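Local coordinates for protein quinone oxidoreductase (Coxiella burnetii, PDB 3TQH) that binds NADPH and probably uses it to reduce quinones, as a member of the medium-chain dehydrogenase/reductase superfamily, at residues N88-I91 and G92-V95. Numbering follows the deposited sequence.
Sequences NVNI and GDKV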
loop_
_atom_site.group_PDB
_atom_site.type_symbol
_atom_site.label_atom_id
_atom_site.label_comp_id
_atom_site.label_asym_id
_atom_site.label_seq_id
_atom_site.Cartn_x
_atom_site.Cartn_y
_atom_site.Cartn_z
ATOM N N ASN A 88 -15.277 -14.567 -17.200
ATOM C CA ASN A 88 -16.088 -14.062 -16.083
ATOM C C ASN A 88 -16.189 -12.531 -15.969
ATOM O O ASN A 88 -16.892 -12.030 -15.089
ATOM C CB ASN A 88 -15.562 -14.631 -14.752
ATOM C CG ASN A 88 -16.088 -16.039 -14.446
ATOM O OD1 ASN A 88 -16.951 -16.577 -15.153
ATOM N ND2 ASN A 88 -15.565 -16.639 -13.372
ATOM N N VAL A 89 -15.492 -11.795 -16.833
ATOM C CA VAL A 89 -15.616 -10.334 -16.883
ATOM C C VAL A 89 -16.445 -9.916 -18.111
ATOM O O VAL A 89 -16.457 -10.616 -19.120
ATOM C CB VAL A 89 -14.227 -9.667 -16.931
ATOM C CG1 VAL A 89 -14.342 -8.161 -16.704
ATOM C CG2 VAL A 89 -13.307 -10.289 -15.891
ATOM N N ASN A 90 -17.146 -8.787 -18.008
ATOM C CA ASN A 90 -17.893 -8.211 -19.129
ATOM C C ASN A 90 -17.442 -6.787 -19.448
ATOM O O ASN A 90 -16.966 -6.066 -18.573
ATOM C CB ASN A 90 -19.392 -8.192 -18.822
ATOM C CG ASN A 90 -20.041 -9.550 -18.979
ATOM O OD1 ASN A 90 -20.674 -10.050 -18.053
ATOM N ND2 ASN A 90 -19.905 -10.149 -20.164
ATOM N N ILE A 91 -17.602 -6.391 -20.708
ATOM C CA ILE A 91 -17.365 -5.015 -21.132
ATOM C C ILE A 91 -18.333 -4.106 -20.378
ATOM O O ILE A 91 -19.529 -4.394 -20.292
ATOM C CB ILE A 91 -17.599 -4.830 -22.663
ATOM C CG1 ILE A 91 -16.631 -5.684 -23.492
ATOM C CG2 ILE A 91 -17.483 -3.363 -23.057
ATOM C CD1 ILE A 91 -15.178 -5.340 -23.301
ATOM N N GLY A 92 -17.812 -3.018 -19.825
ATOM C CA GLY A 92 -18.625 -2.087 -19.047
ATOM C C GLY A 92 -18.575 -2.309 -17.543
ATOM O O GLY A 92 -19.037 -1.457 -16.781
ATOM N N ASP A 93 -18.019 -3.438 -17.108
ATOM C CA ASP A 93 -17.903 -3.730 -15.677
ATOM C C ASP A 93 -16.991 -2.714 -14.997
ATOM O O ASP A 93 -15.955 -2.346 -15.540
ATOM C CB ASP A 93 -17.353 -5.144 -15.436
ATOM C CG ASP A 93 -18.392 -6.243 -15.659
ATOM O OD1 ASP A 93 -19.581 -5.947 -15.915
ATOM O OD2 ASP A 93 -18.006 -7.424 -15.566
ATOM N N LYS A 94 -17.393 -2.258 -13.817
ATOM C CA LYS A 94 -16.560 -1.388 -13.000
ATOM C C LYS A 94 -15.676 -2.273 -12.130
ATOM O O LYS A 94 -16.174 -3.146 -11.416
ATOM C CB LYS A 94 -17.426 -0.461 -12.146
ATOM C CG LYS A 94 -18.367 0.428 -12.969
ATOM C CD LYS A 94 -19.248 1.327 -12.084
ATOM C CE LYS A 94 -20.228 2.159 -12.922
ATOM N NZ LYS A 94 -21.418 2.597 -12.139
ATOM N N VAL A 95 -14.364 -2.056 -12.206
ATOM C CA VAL A 95 -13.401 -2.941 -11.552
ATOM C C VAL A 95 -12.328 -2.198 -10.769
ATOM O O VAL A 95 -12.090 -1.008 -10.973
ATOM C CB VAL A 95 -12.699 -3.870 -12.575
ATOM C CG1 VAL A 95 -13.723 -4.795 -13.245
ATOM C CG2 VAL A 95 -11.931 -3.052 -13.601
#
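Two N-H groups converge on OD2 of D93: the backbone N of N90, 2.9 Å from that oxygen, and the side-chain amide of Q121. The bond from N90 is fairly straight (156° at the hydrogen) yet reaches OD2 steeply from above the carboxylate plane. D93 turns CG to the side of its own backbone N, opposite its carbonyl carbon (chi1 -77°), which brings the carboxylate back to the backbone N of N90. CB of N90 lies 3.6 Å from OD2 of D93, while CG1 of the buried V89 passes 3.9 Å from the same oxygen. In the reverse direction, the backbone N of D93 donates to O of N90 at 3.2 Å and closes a type II beta turn with I91 and G92 at its corners. G92 takes a positive phi (96°), the conformation that glycine accommodates at the third position of such a turn. D93, the last residue of the turn, is thus joined to N90, the first, by both its main chain and its carboxylate. V89 and V95 both pack on V79 of strand 74-82. The type II turn ends the loop joining antiparallel strands 74-82 and 94-98 of the GroES-like domain, away from the NADPH site.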